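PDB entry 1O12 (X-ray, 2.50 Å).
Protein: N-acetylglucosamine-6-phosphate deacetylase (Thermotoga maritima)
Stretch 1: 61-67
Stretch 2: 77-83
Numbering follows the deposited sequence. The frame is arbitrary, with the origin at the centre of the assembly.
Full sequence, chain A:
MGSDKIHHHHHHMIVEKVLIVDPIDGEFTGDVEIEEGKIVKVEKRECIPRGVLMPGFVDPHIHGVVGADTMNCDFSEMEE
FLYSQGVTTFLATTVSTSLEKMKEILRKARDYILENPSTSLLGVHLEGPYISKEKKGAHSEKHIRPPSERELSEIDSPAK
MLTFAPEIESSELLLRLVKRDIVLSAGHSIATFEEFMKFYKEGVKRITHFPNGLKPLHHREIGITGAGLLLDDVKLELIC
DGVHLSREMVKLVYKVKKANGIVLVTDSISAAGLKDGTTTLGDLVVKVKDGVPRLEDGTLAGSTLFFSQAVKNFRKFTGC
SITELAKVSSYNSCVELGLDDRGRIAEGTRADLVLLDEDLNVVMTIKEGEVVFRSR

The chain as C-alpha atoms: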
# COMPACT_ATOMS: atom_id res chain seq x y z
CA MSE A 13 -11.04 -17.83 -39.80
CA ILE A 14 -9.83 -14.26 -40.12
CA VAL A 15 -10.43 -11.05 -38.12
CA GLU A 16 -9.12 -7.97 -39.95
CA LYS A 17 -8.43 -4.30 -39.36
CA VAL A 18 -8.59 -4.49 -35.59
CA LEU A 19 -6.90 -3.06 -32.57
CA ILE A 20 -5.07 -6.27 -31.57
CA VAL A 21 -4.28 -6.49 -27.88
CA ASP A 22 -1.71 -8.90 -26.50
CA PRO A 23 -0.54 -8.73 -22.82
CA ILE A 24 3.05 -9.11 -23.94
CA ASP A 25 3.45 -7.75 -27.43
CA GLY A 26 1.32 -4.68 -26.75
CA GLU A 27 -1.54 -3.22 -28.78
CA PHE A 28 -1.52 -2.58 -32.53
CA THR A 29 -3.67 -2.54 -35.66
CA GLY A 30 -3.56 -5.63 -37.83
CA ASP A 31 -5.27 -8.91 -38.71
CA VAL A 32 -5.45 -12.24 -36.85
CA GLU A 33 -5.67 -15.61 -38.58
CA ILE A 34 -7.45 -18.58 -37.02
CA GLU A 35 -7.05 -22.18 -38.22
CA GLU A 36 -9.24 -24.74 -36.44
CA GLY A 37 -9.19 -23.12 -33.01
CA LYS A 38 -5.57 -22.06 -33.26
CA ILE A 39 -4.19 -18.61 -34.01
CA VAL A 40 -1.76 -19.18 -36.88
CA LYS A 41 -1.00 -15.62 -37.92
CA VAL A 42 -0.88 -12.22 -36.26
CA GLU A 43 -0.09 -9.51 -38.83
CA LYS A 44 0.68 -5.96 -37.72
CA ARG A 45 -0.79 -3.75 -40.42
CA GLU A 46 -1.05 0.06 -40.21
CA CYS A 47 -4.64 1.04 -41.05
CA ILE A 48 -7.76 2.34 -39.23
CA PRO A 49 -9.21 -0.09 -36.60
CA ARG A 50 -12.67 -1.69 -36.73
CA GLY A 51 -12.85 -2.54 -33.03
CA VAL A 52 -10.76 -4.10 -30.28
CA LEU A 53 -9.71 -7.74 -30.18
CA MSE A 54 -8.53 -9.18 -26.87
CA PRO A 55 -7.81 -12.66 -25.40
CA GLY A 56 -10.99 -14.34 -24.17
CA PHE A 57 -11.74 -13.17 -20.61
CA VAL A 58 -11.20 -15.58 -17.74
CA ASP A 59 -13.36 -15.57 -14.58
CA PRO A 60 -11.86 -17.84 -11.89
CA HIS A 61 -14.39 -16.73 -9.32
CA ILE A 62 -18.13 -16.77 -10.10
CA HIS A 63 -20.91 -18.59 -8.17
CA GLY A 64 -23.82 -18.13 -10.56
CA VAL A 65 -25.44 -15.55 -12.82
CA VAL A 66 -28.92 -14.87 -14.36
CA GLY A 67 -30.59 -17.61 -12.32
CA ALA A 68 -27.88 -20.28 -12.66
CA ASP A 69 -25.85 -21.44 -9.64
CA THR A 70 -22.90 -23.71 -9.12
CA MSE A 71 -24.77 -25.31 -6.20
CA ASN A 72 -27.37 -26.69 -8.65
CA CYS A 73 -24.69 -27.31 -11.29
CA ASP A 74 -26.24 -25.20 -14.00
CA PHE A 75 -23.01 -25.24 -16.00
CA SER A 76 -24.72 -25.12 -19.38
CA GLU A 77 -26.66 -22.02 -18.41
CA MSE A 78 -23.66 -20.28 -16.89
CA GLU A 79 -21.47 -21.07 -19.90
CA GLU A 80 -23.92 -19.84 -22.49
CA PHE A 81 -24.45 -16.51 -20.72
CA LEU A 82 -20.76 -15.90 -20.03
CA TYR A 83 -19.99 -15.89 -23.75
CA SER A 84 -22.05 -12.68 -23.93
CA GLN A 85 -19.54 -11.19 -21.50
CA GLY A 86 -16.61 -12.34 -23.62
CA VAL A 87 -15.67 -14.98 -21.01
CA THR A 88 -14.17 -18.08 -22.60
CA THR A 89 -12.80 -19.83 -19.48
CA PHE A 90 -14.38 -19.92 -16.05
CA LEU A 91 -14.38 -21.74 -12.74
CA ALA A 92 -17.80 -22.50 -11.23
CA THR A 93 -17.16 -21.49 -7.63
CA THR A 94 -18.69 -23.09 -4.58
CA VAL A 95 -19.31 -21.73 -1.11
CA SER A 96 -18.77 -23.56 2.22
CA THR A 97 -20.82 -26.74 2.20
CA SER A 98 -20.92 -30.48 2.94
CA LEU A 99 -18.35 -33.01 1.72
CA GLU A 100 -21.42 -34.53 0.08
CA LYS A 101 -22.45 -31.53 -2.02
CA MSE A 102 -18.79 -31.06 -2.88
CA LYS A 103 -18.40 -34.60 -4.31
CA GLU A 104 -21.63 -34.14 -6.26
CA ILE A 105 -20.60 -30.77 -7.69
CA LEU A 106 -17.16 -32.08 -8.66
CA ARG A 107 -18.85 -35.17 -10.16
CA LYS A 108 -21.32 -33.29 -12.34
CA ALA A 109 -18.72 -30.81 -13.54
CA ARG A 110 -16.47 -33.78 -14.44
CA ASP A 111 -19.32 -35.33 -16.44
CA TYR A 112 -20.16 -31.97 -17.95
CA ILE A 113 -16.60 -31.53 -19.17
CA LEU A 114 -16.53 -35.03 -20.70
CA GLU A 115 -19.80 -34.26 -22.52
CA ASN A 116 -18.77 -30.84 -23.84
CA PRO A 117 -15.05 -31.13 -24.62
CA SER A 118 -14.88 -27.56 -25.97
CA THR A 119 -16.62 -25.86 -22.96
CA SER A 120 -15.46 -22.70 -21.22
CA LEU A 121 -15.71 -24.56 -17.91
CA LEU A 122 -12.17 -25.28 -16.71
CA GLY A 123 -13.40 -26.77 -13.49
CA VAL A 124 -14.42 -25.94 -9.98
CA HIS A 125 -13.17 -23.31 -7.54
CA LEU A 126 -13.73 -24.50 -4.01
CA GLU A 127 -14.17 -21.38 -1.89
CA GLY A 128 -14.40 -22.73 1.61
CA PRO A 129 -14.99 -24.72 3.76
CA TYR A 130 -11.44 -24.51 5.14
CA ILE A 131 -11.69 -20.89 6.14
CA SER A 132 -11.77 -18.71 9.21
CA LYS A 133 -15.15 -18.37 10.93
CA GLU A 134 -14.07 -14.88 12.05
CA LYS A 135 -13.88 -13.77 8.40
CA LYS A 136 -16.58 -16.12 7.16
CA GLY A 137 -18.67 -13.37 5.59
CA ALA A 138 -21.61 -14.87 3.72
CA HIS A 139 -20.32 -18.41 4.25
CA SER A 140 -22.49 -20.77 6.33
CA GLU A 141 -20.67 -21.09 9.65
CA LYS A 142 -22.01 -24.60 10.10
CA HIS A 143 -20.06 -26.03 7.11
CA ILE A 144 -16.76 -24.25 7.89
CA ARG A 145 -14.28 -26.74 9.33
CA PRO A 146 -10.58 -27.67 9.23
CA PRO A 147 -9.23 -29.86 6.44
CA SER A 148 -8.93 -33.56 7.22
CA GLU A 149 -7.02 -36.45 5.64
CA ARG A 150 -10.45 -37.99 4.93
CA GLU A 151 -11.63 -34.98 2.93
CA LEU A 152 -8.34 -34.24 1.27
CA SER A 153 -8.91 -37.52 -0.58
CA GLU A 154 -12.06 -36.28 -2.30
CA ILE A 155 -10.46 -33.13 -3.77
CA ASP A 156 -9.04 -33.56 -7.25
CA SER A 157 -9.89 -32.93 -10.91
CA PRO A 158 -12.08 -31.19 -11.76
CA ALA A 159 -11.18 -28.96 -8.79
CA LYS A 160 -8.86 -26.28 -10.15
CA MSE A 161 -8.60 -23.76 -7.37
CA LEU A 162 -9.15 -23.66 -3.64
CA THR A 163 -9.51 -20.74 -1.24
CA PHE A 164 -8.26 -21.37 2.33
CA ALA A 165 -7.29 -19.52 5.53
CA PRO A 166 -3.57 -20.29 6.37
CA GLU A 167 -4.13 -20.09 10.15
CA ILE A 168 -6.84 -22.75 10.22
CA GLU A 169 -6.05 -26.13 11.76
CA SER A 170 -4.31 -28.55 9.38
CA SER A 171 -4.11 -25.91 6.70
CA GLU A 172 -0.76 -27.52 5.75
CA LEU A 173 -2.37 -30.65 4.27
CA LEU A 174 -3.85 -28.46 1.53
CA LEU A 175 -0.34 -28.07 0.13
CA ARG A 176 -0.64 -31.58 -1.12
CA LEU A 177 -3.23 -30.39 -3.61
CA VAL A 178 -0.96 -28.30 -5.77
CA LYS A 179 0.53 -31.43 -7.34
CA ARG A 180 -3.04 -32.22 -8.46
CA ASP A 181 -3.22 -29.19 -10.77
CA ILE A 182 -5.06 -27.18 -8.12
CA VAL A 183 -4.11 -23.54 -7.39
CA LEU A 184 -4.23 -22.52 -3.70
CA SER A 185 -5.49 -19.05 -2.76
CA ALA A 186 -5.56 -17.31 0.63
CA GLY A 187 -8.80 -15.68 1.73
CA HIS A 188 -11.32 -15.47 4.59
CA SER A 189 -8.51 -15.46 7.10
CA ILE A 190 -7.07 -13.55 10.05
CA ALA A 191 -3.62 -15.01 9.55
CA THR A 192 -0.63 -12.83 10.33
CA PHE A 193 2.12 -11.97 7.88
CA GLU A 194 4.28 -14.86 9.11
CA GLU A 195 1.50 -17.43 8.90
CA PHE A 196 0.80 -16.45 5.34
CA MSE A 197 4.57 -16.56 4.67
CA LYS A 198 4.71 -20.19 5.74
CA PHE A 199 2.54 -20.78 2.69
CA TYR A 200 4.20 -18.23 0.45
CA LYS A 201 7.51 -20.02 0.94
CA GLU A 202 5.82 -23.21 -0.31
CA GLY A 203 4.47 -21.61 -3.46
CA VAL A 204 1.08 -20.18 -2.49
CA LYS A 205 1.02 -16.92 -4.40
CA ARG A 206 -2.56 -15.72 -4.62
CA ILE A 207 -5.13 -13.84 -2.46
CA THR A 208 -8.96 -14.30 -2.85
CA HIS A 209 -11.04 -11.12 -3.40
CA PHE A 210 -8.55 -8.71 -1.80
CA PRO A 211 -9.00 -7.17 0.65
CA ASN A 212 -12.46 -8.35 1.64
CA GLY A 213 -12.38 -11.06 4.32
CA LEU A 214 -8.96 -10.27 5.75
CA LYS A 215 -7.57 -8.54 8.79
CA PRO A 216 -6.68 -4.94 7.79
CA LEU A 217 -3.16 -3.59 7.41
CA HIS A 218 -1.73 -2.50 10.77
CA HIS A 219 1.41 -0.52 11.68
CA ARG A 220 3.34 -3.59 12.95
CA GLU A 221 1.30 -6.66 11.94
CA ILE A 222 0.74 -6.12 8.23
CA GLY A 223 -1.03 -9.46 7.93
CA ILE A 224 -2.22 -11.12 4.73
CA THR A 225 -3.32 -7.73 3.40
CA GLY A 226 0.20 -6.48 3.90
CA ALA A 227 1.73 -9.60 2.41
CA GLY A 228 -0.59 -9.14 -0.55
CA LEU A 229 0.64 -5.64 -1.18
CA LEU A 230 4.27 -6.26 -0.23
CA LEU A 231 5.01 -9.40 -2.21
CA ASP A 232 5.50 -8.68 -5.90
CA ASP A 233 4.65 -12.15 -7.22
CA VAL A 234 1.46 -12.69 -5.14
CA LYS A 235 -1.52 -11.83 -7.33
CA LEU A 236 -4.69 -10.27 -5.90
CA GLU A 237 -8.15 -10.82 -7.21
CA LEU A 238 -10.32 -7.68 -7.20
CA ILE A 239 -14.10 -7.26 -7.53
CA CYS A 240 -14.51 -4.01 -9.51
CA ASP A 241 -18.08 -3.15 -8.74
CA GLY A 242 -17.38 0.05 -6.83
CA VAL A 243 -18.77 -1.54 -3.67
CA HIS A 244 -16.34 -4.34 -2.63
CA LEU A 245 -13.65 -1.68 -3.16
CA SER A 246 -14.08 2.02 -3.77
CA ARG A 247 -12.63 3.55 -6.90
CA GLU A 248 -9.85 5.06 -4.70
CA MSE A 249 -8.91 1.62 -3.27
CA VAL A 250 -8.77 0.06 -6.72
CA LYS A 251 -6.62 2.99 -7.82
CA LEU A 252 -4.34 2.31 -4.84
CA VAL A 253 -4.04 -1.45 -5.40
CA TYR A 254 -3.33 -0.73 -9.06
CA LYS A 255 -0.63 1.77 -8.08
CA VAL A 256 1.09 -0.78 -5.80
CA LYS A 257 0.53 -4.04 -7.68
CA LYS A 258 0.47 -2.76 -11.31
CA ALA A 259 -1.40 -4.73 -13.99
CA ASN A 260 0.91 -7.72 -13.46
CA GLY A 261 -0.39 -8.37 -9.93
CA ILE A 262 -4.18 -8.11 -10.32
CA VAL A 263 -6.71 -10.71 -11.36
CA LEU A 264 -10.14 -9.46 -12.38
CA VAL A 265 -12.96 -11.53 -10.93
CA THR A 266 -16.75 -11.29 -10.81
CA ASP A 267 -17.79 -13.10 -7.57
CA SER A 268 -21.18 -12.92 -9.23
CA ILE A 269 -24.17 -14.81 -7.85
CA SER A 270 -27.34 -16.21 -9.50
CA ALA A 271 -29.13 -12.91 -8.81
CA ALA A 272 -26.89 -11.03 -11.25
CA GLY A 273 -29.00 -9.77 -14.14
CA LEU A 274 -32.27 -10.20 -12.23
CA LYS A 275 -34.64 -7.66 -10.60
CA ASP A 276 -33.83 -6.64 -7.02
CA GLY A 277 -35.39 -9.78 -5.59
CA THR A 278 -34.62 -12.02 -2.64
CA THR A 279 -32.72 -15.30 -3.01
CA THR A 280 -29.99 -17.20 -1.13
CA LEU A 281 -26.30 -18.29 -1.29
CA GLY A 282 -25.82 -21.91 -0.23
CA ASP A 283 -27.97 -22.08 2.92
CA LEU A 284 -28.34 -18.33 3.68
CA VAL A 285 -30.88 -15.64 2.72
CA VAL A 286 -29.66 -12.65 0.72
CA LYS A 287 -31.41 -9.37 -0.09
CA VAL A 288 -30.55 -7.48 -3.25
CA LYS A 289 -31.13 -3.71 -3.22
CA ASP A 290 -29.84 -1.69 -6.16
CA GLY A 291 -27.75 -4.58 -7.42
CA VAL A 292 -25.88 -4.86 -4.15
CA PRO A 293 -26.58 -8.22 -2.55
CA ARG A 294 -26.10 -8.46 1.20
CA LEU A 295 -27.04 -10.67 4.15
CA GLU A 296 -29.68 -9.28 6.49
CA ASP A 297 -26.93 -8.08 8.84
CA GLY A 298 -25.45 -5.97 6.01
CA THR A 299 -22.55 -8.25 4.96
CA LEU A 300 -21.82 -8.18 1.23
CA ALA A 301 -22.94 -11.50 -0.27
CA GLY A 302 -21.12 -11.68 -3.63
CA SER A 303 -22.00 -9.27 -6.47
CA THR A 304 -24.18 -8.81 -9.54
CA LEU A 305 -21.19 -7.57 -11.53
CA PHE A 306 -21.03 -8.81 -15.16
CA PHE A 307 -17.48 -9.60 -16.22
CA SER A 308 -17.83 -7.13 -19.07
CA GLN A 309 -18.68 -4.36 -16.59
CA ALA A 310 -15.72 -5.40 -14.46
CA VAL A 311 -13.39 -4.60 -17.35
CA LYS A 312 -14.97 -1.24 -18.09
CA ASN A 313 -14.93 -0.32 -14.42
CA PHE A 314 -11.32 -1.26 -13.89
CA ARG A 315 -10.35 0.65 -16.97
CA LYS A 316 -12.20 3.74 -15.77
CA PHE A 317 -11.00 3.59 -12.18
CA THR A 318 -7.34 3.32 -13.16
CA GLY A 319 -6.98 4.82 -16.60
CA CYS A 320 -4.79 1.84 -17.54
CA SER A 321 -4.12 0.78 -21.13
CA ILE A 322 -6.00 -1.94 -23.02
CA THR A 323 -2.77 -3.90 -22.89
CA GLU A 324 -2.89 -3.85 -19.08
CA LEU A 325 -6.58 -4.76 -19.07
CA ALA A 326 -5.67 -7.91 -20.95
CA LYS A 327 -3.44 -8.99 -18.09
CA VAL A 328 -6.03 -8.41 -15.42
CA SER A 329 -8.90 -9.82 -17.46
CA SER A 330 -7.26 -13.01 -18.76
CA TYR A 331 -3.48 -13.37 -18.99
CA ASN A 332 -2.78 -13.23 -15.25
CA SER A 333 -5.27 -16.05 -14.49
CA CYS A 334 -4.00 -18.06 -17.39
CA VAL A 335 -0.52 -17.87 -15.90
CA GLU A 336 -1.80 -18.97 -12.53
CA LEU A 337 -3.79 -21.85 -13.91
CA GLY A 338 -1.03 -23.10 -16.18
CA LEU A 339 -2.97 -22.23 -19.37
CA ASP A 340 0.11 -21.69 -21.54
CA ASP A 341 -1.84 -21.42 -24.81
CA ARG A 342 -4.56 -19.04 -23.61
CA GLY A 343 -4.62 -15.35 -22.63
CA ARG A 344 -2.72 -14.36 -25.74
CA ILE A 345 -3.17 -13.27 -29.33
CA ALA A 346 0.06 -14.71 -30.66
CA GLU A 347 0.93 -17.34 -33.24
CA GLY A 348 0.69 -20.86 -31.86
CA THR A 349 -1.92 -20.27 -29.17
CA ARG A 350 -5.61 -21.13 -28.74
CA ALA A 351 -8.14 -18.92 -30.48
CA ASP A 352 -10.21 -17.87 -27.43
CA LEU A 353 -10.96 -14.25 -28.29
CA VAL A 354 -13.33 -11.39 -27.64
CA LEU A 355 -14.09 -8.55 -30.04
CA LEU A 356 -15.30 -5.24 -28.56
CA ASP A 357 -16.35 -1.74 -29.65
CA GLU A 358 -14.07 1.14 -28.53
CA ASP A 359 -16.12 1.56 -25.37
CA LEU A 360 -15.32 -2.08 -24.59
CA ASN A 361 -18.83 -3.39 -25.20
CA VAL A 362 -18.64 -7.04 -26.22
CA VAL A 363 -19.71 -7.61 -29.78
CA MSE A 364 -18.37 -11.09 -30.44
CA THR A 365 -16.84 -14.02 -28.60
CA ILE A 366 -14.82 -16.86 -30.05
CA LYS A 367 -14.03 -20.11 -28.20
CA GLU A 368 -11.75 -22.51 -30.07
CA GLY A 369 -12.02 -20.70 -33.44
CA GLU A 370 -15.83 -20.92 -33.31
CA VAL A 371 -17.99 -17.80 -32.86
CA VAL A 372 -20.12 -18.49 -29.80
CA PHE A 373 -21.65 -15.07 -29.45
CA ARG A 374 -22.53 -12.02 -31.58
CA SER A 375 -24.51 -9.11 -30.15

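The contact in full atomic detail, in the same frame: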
# COMPACT_ATOMS: atom_id res chain seq x y z
N HIS A 61 -13.58 -16.86 -10.52
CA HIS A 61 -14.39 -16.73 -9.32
C HIS A 61 -15.79 -16.21 -9.59
O HIS A 61 -16.01 -15.00 -9.58
CB HIS A 61 -13.68 -15.80 -8.33
CG HIS A 61 -14.20 -15.89 -6.93
ND1 HIS A 61 -13.52 -15.38 -5.85
CD2 HIS A 61 -15.33 -16.44 -6.44
CE1 HIS A 61 -14.20 -15.61 -4.75
NE2 HIS A 61 -15.31 -16.25 -5.07
N ILE A 62 -16.73 -17.12 -9.85
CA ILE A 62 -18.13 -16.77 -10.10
C ILE A 62 -19.01 -17.92 -9.60
O ILE A 62 -18.82 -19.07 -10.00
CB ILE A 62 -18.41 -16.49 -11.62
CG1 ILE A 62 -19.92 -16.38 -11.87
CG2 ILE A 62 -17.81 -17.57 -12.48
CD1 ILE A 62 -20.28 -16.02 -13.31
N HIS A 63 -19.99 -17.60 -8.76
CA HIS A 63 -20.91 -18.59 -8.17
C HIS A 63 -22.08 -18.96 -9.09
O HIS A 63 -22.43 -20.12 -9.24
CB HIS A 63 -21.47 -18.03 -6.85
CG HIS A 63 -20.41 -17.61 -5.89
ND1 HIS A 63 -19.73 -18.50 -5.10
CD2 HIS A 63 -19.83 -16.40 -5.68
CE1 HIS A 63 -18.77 -17.87 -4.45
NE2 HIS A 63 -18.80 -16.59 -4.79
N GLY A 64 -22.68 -17.94 -9.70
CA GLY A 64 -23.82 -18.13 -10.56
C GLY A 64 -24.09 -16.80 -11.22
O GLY A 64 -23.38 -15.82 -10.95
N VAL A 65 -25.09 -16.77 -12.10
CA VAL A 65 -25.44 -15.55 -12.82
C VAL A 65 -26.76 -15.82 -13.56
O VAL A 65 -27.00 -16.94 -13.99
CB VAL A 65 -24.28 -15.16 -13.81
CG1 VAL A 65 -24.04 -16.27 -14.83
CG2 VAL A 65 -24.62 -13.87 -14.53
N VAL A 66 -27.61 -14.79 -13.68
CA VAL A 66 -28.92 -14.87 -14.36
C VAL A 66 -29.77 -16.12 -14.04
O VAL A 66 -30.35 -16.76 -14.93
CB VAL A 66 -28.77 -14.74 -15.93
CG1 VAL A 66 -28.42 -13.31 -16.32
CG2 VAL A 66 -27.67 -15.67 -16.43
N GLY A 67 -29.82 -16.47 -12.76
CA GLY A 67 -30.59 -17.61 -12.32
C GLY A 67 -29.84 -18.90 -12.15
O GLY A 67 -30.32 -19.78 -11.45
N GLU A 77 -26.08 -23.36 -18.42
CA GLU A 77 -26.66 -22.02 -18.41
C GLU A 77 -25.58 -20.99 -18.19
O GLU A 77 -25.50 -20.00 -18.93
CB GLU A 77 -27.76 -21.87 -17.34
CG GLU A 77 -29.03 -22.62 -17.63
CD GLU A 77 -28.88 -24.10 -17.36
OE1 GLU A 77 -29.78 -24.87 -17.76
OE2 GLU A 77 -27.86 -24.50 -16.73
N MSE A 78 -24.74 -21.21 -17.18
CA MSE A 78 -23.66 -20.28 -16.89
C MSE A 78 -22.78 -20.07 -18.12
O MSE A 78 -22.54 -18.93 -18.52
CB MSE A 78 -22.82 -20.79 -15.73
CG MSE A 78 -23.58 -20.82 -14.43
SE MSE A 78 -22.62 -21.53 -12.87
CE MSE A 78 -21.35 -20.08 -12.59
N GLU A 79 -22.34 -21.17 -18.74
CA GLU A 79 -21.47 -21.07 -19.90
C GLU A 79 -22.02 -20.20 -21.02
O GLU A 79 -21.36 -19.27 -21.50
CB GLU A 79 -21.17 -22.45 -20.48
CG GLU A 79 -20.41 -22.41 -21.80
CD GLU A 79 -19.89 -23.78 -22.24
OE1 GLU A 79 -19.28 -23.87 -23.33
OE2 GLU A 79 -20.07 -24.78 -21.50
N GLU A 80 -23.23 -20.52 -21.43
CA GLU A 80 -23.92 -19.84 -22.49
C GLU A 80 -24.03 -18.33 -22.21
O GLU A 80 -23.78 -17.50 -23.09
CB GLU A 80 -25.30 -20.51 -22.65
CG GLU A 80 -26.09 -20.09 -23.88
CD GLU A 80 -25.19 -19.86 -25.11
OE1 GLU A 80 -24.33 -20.72 -25.43
OE2 GLU A 80 -25.37 -18.80 -25.76
N PHE A 81 -24.36 -17.94 -20.99
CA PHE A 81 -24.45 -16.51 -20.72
C PHE A 81 -23.09 -15.82 -20.77
O PHE A 81 -22.94 -14.76 -21.38
CB PHE A 81 -25.08 -16.23 -19.36
CG PHE A 81 -25.20 -14.78 -19.06
CD1 PHE A 81 -26.09 -13.98 -19.78
CD2 PHE A 81 -24.36 -14.17 -18.13
CE1 PHE A 81 -26.14 -12.58 -19.58
CE2 PHE A 81 -24.40 -12.78 -17.93
CZ PHE A 81 -25.29 -11.98 -18.66
N LEU A 82 -22.11 -16.44 -20.11
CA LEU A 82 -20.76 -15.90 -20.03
C LEU A 82 -20.13 -15.51 -21.37
O LEU A 82 -19.30 -14.58 -21.43
CB LEU A 82 -19.85 -16.87 -19.28
CG LEU A 82 -20.27 -16.93 -17.81
CD1 LEU A 82 -19.24 -17.70 -17.03
CD2 LEU A 82 -20.42 -15.53 -17.24
N TYR A 83 -20.52 -16.20 -22.44
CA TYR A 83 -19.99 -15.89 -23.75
C TYR A 83 -20.40 -14.47 -24.13
O TYR A 83 -19.66 -13.77 -24.83
CB TYR A 83 -20.50 -16.90 -24.79
CG TYR A 83 -19.79 -18.24 -24.70
CD1 TYR A 83 -18.39 -18.31 -24.57
CD2 TYR A 83 -20.50 -19.45 -24.74
CE1 TYR A 83 -17.74 -19.53 -24.48
CE2 TYR A 83 -19.84 -20.69 -24.66
CZ TYR A 83 -18.47 -20.71 -24.52
OH TYR A 83 -17.82 -21.90 -24.40

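The second stretch is helical from Glu-77 onward, continuing a helix begun earlier in the chain, with backbone hydrogen bonds from Phe-81 N to Glu-77 O (3.1 Å) and from Leu-82 N to Met-78 O (3.0 Å). Against this helix lie two short strand segments, 61-62 and 64-65, interrupted at His-63 and followed by a turn at Val-66; the nearest CA atoms are those of Val-65 and Met-78, 6.5 Å apart. No hydrogen bond crosses between the stretches, and the 351 Å² they bury rests mainly on van der Waals contact between apolar side chains, with Met-78 CE also touching backbone.

Met-78, a selenomethionine, starts sideways from its CA, yet its m, t, p rotamer carries CE against the backbone of His-63 and Gly-64 and the side chain of Ile-62: CE lies 3.5 Å from His-63 O, 3.7 Å from Gly-64 CA and 4.0 Å from Ile-62 CG1. Ile-62 points toward the helix and is fully extended (t, t), so its CD1 reaches Leu-82 CD2 at 4.0 Å.

Phe-81, with chi1 at 180°, directs its ring at two valines. Val-66 covers one face: its CG1 sits 4.1 Å from the ring centroid, 11° off the normal, a CH-pi contact, while its CG2 is 3.7 Å from Phe-81 CG. Both Val-65 (p) methyls approach the Phe-81 ring, CG2 3.6 Å from Phe-81 CE2 and oblique to the ring; CG1 also lies 4.4 Å from Leu-82 CD2. His-63 points its CB away, and its imidazole nitrogens are hydrogen-bonded elsewhere in the structure.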